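Local coordinates for T9SS C-terminal target domain-containing protein (Bacteroides cellulosilyticus, PDB 5JVK), which probably hydrolyses O-glycosidic bonds as a family 39 glycoside hydrolase of a gut symbiont, at residues 16-21 / 90-95; 211-216 / 246-251. All blocks are in the same frame, centred on the assembly; numbering follows the deposited sequence.

How the contacts relate
Both contacts join segments distant in sequence, in different parts of the fold. Contact 1 is mostly buried and joins two parallel strands of the N-terminal mixed sheet, at the side facing helices 118-127 and 403-415. Contact 2 lies partly at the surface of the eight-stranded parallel barrel. It joins the loop ahead of strand 217-220 to the turn ahead of strand 252-255. Their centres are 36 Å apart, and the two do not touch. Contact 1 rests on a ladder of backbone hydrogen bonds with apolar side chains around it. Contact 2 depends on side-chain amides and a carboxylate, with little apolar packing.

Contact 1: residues 16-21 / 90-95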
loop_
_atom_site.group_PDB
_atom_site.type_symbol
_atom_site.label_atom_id
_atom_site.label_comp_id
_atom_site.label_asym_id
_atom_site.label_seq_id
_atom_site.Cartn_x
_atom_site.Cartn_y
_atom_site.Cartn_z
ATOM N N VAL A 16 0.812 15.586 13.174
ATOM C CA VAL A 16 1.682 14.676 12.442
ATOM C C VAL A 16 2.534 13.896 13.453
ATOM O O VAL A 16 3.453 14.457 14.056
ATOM C CB VAL A 16 2.584 15.458 11.458
ATOM C CG1 VAL A 16 3.533 14.523 10.714
ATOM C CG2 VAL A 16 1.731 16.257 10.477
ATOM N N LEU A 17 2.223 12.609 13.630
ATOM C CA LEU A 17 2.970 11.720 14.539
ATOM C C LEU A 17 4.010 10.855 13.796
ATOM O O LEU A 17 4.338 9.746 14.227
ATOM C CB LEU A 17 1.986 10.845 15.336
ATOM C CG LEU A 17 1.044 11.598 16.289
ATOM C CD1 LEU A 17 -0.126 10.725 16.718
ATOM C CD2 LEU A 17 1.789 12.120 17.512
ATOM N N VAL A 18 4.532 11.381 12.686
ATOM C CA VAL A 18 5.571 10.733 11.888
ATOM C C VAL A 18 6.634 11.776 11.568
ATOM O O VAL A 18 6.297 12.912 11.239
ATOM C CB VAL A 18 4.994 10.190 10.566
ATOM C CG1 VAL A 18 6.091 9.592 9.693
ATOM C CG2 VAL A 18 3.902 9.166 10.846
ATOM N N SER A 19 7.905 11.388 11.641
ATOM C CA SER A 19 9.007 12.307 11.350
ATOM C C SER A 19 10.184 11.571 10.713
ATOM O O SER A 19 10.598 10.520 11.205
ATOM C CB SER A 19 9.440 13.015 12.641
ATOM O OG SER A 19 10.471 13.959 12.410
ATOM N N THR A 20 10.719 12.126 9.624
ATOM C CA THR A 20 11.873 11.536 8.941
ATOM C C THR A 20 13.172 11.819 9.698
ATOM O O THR A 20 13.314 12.872 10.330
ATOM C CB THR A 20 12.021 12.049 7.493
ATOM O OG1 THR A 20 12.222 13.466 7.493
ATOM C CG2 THR A 20 10.786 11.709 6.669
ATOM N N ASP A 21 14.100 10.858 9.642
ATOM C CA ASP A 21 15.468 11.004 10.165
ATOM C C ASP A 21 15.535 11.073 11.699
ATOM O O ASP A 21 14.524 11.262 12.376
ATOM C CB ASP A 21 16.153 12.240 9.535
ATOM C CG ASP A 21 17.676 12.105 9.421
ATOM O OD1 ASP A 21 18.263 11.109 9.905
ATOM O OD2 ASP A 21 18.296 13.019 8.835
ATOM N N ASN A 90 1.407 6.372 19.482
ATOM C CA ASN A 90 2.632 5.912 18.831
ATOM C C ASN A 90 3.244 7.024 17.982
ATOM O O ASN A 90 2.550 7.955 17.559
ATOM C CB ASN A 90 2.352 4.667 17.990
ATOM C CG ASN A 90 1.991 3.465 18.842
ATOM O OD1 ASN A 90 0.830 3.062 18.905
ATOM N ND2 ASN A 90 2.985 2.893 19.514
ATOM N N TYR A 91 4.553 6.915 17.758
ATOM C CA TYR A 91 5.322 7.906 17.012
ATOM C C TYR A 91 6.372 7.195 16.158
ATOM O O TYR A 91 7.217 6.465 16.678
ATOM C CB TYR A 91 5.988 8.885 17.983
ATOM C CG TYR A 91 6.526 10.138 17.329
ATOM C CD1 TYR A 91 5.676 11.194 16.996
ATOM C CD2 TYR A 91 7.886 10.273 17.047
ATOM C CE1 TYR A 91 6.164 12.346 16.397
ATOM C CE2 TYR A 91 8.384 11.422 16.446
ATOM C CZ TYR A 91 7.521 12.454 16.123
ATOM O OH TYR A 91 8.013 13.592 15.528
ATOM N N ALA A 92 6.301 7.408 14.846
ATOM C CA ALA A 92 7.163 6.721 13.889
ATOM C C ALA A 92 8.315 7.629 13.465
ATOM O O ALA A 92 8.093 8.656 12.823
ATOM C CB ALA A 92 6.351 6.289 12.675
ATOM N N VAL A 93 9.538 7.250 13.839
ATOM C CA VAL A 93 10.754 7.912 13.363
ATOM C C VAL A 93 11.326 7.072 12.214
ATOM O O VAL A 93 12.046 6.094 12.441
ATOM C CB VAL A 93 11.786 8.102 14.499
ATOM C CG1 VAL A 93 13.016 8.844 13.988
ATOM C CG2 VAL A 93 11.149 8.852 15.663
ATOM N N VAL A 94 10.996 7.471 10.985
ATOM C CA VAL A 94 11.272 6.671 9.777
ATOM C C VAL A 94 12.495 7.191 9.017
ATOM O O VAL A 94 12.878 8.349 9.199
ATOM C CB VAL A 94 10.045 6.629 8.822
ATOM C CG1 VAL A 94 8.804 6.164 9.570
ATOM C CG2 VAL A 94 9.803 7.971 8.134
ATOM N N PRO A 95 13.112 6.340 8.165
ATOM C CA PRO A 95 14.218 6.832 7.340
ATOM C C PRO A 95 13.735 7.800 6.266
ATOM O O PRO A 95 12.631 7.646 5.753
ATOM C CB PRO A 95 14.783 5.558 6.701
ATOM C CG PRO A 95 13.653 4.596 6.713
ATOM C CD PRO A 95 12.891 4.895 7.967
HETATM O O HOH W 1 6.349 15.126 14.054
#
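The Y91 ring lies obliquely against the backbone of 16-21, along L17 and V18. Its CD1 comes 3.4 Å from L17 O. On the leucine side, L17 CD2 meets Y91 CD1 at 4.0 Å. At the phenol end, Y91 OH touches S19 CB at 3.3 Å. CG of Y91 stands anti to the backbone N (chi1 -166°), and this brings the ring across to the neighbouring strand. One water bonds to both Y91 OH and V16 O, so the phenol is tied to the chain just ahead of strand 18-20. An alanine at Y91 would probably loosen this edge of the sheet, because the ring packing on L17 and S19 and the water link to V16 would be lost.

Next to the ring the backbones pair in parallel, V18 with A92, S19 with V93 and T20 with V94. A92 N donates to L17 O at 3.1 Å, in the carbonyl plane. S19 N returns a bond to A92 O at 3.0 Å, nearly along the C=O axis. V94 N reaches S19 O from above the carbonyl plane, and D21 N closes the ladder on V94 O at 2.8 Å. On the face shared by V18, A92, T20 and V94, V18 CG2 meets A92 CB, and T20 CG2 meets V94 CG2 at 4.1 Å. S19 OG turns to the other face, where K25 NZ binds it.

On its far side strand 83-94 runs antiparallel to strand 69-78. Strand 18-20 is one of the two outermost strands, a short parallel addition to an otherwise antiparallel sheet. The contact is the parallel edge pair of this five-stranded mixed sheet at the N-terminal end of the chain, where helix 118-127 packs on V18 and T20, and helix 403-415 on V18, A92 and V94.

Contact 2: residues 211-216 / 246-251; sequences MGNRVT and KVNPDI
An Asx turn at N248 begins the link from helix 229-247 to barrel strand 252-255, and this contact joins it to the loop after helix 194-211. N248 OD1 accepts from D250 N at 3.1 Å, with the donor above the carbonyl plane. The same residues open a type I beta turn, N248 to I251. CG of N248 is anti to the backbone N, which carries the amide toward the loop 211-216.

The amide nitrogen of N248 is left to face the other loop. N248 ND2 donates to N213 OD1 at 2.9 Å, nearly along the C=O axis. The two amide planes are almost coplanar, 5° apart. G212 O also sits near N248 ND2, but the angle is too poor for a bond. N213 then uses its other end. Its ND2 gives a nearly straight bond, 171° at the hydrogen, to D250 OD2 at 3.2 Å. The carboxylate offers its anti lone pair, and its plane is turned 69° from the amide. N213 therefore accepts from one turn residue and donates to another, which fixes the flip of its amide. The nearby carboxylate would probably polarise that amide and favour its donor role.

G212 has positive phi where helix 194-211 ends, and the chain then turns towards the barrel. Further along, I251 CB lies 3.6 Å from T216 O, and I251 CG2 reaches V215 O. I251 also packs on V208 and W218. Just beyond, T216 and T252 share a backbone hydrogen bond as the strands begin to pair.

Two successive helix-to-strand links of a (beta/alpha)8 barrel are thus tied together by side chains where neighbouring parallel strands 217-220 and 252-255 enter the barrel.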
loop_
_atom_site.group_PDB
_atom_site.type_symbol
_atom_site.label_atom_id
_atom_site.label_comp_id
_atom_site.label_asym_id
_atom_site.label_seq_id
_atom_site.Cartn_x
_atom_site.Cartn_y
_atom_site.Cartn_z
ATOM N N MET A 211 -9.118 15.571 -16.646
ATOM C CA MET A 211 -7.846 15.334 -15.965
ATOM C C MET A 211 -6.673 15.298 -16.934
ATOM O O MET A 211 -5.606 15.839 -16.638
ATOM C CB MET A 211 -7.899 14.020 -15.178
ATOM C CG MET A 211 -8.891 14.031 -14.029
ATOM S SD MET A 211 -8.380 15.192 -12.754
ATOM C CE MET A 211 -9.867 15.302 -11.764
ATOM N N GLY A 212 -6.872 14.656 -18.082
ATOM C CA GLY A 212 -5.819 14.510 -19.076
ATOM C C GLY A 212 -4.777 13.526 -18.584
ATOM O O GLY A 212 -5.124 12.435 -18.118
ATOM N N ASN A 213 -3.507 13.924 -18.667
ATOM C CA ASN A 213 -2.385 13.105 -18.186
ATOM C C ASN A 213 -1.992 13.408 -16.731
ATOM O O ASN A 213 -0.940 12.969 -16.263
ATOM C CB ASN A 213 -1.191 13.232 -19.139
ATOM C CG ASN A 213 -1.462 12.590 -20.492
ATOM O OD1 ASN A 213 -2.611 12.300 -20.843
ATOM N ND2 ASN A 213 -0.403 12.357 -21.260
ATOM N N ARG A 214 -2.852 14.132 -16.015
ATOM C CA ARG A 214 -2.778 14.212 -14.557
ATOM C C ARG A 214 -3.175 12.869 -13.920
ATOM O O ARG A 214 -2.750 12.560 -12.805
ATOM C CB ARG A 214 -3.684 15.328 -14.027
ATOM C CG ARG A 214 -3.342 16.724 -14.541
ATOM C CD ARG A 214 -4.356 17.750 -14.058
ATOM N NE ARG A 214 -4.180 18.074 -12.641
ATOM C CZ ARG A 214 -5.061 18.732 -11.884
ATOM N NH1 ARG A 214 -6.219 19.165 -12.381
ATOM N NH2 ARG A 214 -4.778 18.962 -10.604
ATOM N N VAL A 215 -4.006 12.100 -14.633
ATOM C CA VAL A 215 -4.394 10.740 -14.251
ATOM C C VAL A 215 -4.238 9.821 -15.469
ATOM O O VAL A 215 -5.036 9.883 -16.403
ATOM C CB VAL A 215 -5.855 10.704 -13.747
ATOM C CG1 VAL A 215 -6.258 9.287 -13.343
ATOM C CG2 VAL A 215 -6.044 11.671 -12.582
ATOM N N THR A 216 -3.206 8.977 -15.448
ATOM C CA THR A 216 -2.903 8.053 -16.554
ATOM C C THR A 216 -3.384 6.609 -16.328
ATOM O O THR A 216 -3.241 5.773 -17.223
ATOM C CB THR A 216 -1.387 8.034 -16.854
ATOM O OG1 THR A 216 -0.656 7.844 -15.637
ATOM C CG2 THR A 216 -0.954 9.341 -17.492
ATOM N N LYS A 246 -10.000 7.314 -27.399
ATOM C CA LYS A 246 -10.077 8.378 -28.408
ATOM C C LYS A 246 -9.842 9.751 -27.772
ATOM O O LYS A 246 -9.184 10.609 -28.362
ATOM C CB LYS A 246 -11.440 8.349 -29.111
ATOM C CG LYS A 246 -11.500 9.111 -30.426
ATOM C CD LYS A 246 -12.733 8.715 -31.231
ATOM C CE LYS A 246 -12.688 9.244 -32.659
ATOM N NZ LYS A 246 -12.918 10.715 -32.725
ATOM N N VAL A 247 -10.374 9.933 -26.563
ATOM C CA VAL A 247 -10.234 11.179 -25.798
ATOM C C VAL A 247 -8.825 11.361 -25.206
ATOM O O VAL A 247 -8.327 12.486 -25.139
ATOM C CB VAL A 247 -11.310 11.254 -24.687
ATOM C CG1 VAL A 247 -11.073 12.427 -23.745
ATOM C CG2 VAL A 247 -12.695 11.352 -25.315
ATOM N N ASN A 248 -8.207 10.268 -24.758
ATOM C CA ASN A 248 -6.828 10.288 -24.252
ATOM C C ASN A 248 -6.153 8.947 -24.576
ATOM O O ASN A 248 -6.328 7.977 -23.840
ATOM C CB ASN A 248 -6.819 10.561 -22.740
ATOM C CG ASN A 248 -5.426 10.850 -22.186
ATOM O OD1 ASN A 248 -4.406 10.583 -22.824
ATOM N ND2 ASN A 248 -5.384 11.384 -20.971
ATOM N N PRO A 249 -5.385 8.884 -25.687
ATOM C CA PRO A 249 -4.669 7.645 -26.038
ATOM C C PRO A 249 -3.594 7.199 -25.038
ATOM O O PRO A 249 -3.252 6.016 -25.005
ATOM C CB PRO A 249 -4.013 7.982 -27.385
ATOM C CG PRO A 249 -4.804 9.115 -27.934
ATOM C CD PRO A 249 -5.253 9.906 -26.744
ATOM N N ASP A 250 -3.075 8.133 -24.239
ATOM C CA ASP A 250 -1.943 7.869 -23.340
ATOM C C ASP A 250 -2.285 7.158 -22.021
ATOM O O ASP A 250 -1.370 6.744 -21.311
ATOM C CB ASP A 250 -1.201 9.181 -23.025
ATOM C CG ASP A 250 -0.629 9.856 -24.271
ATOM O OD1 ASP A 250 -0.327 9.157 -25.268
ATOM O OD2 ASP A 250 -0.471 11.096 -24.243
ATOM N N ILE A 251 -3.569 7.015 -21.684
ATOM C CA ILE A 251 -3.946 6.323 -20.442
ATOM C C ILE A 251 -3.774 4.805 -20.549
ATOM O O ILE A 251 -3.658 4.251 -21.647
ATOM C CB ILE A 251 -5.399 6.622 -19.977
ATOM C CG1 ILE A 251 -6.452 5.974 -20.894
ATOM C CG2 ILE A 251 -5.638 8.121 -19.858
ATOM C CD1 ILE A 251 -7.798 5.808 -20.227
#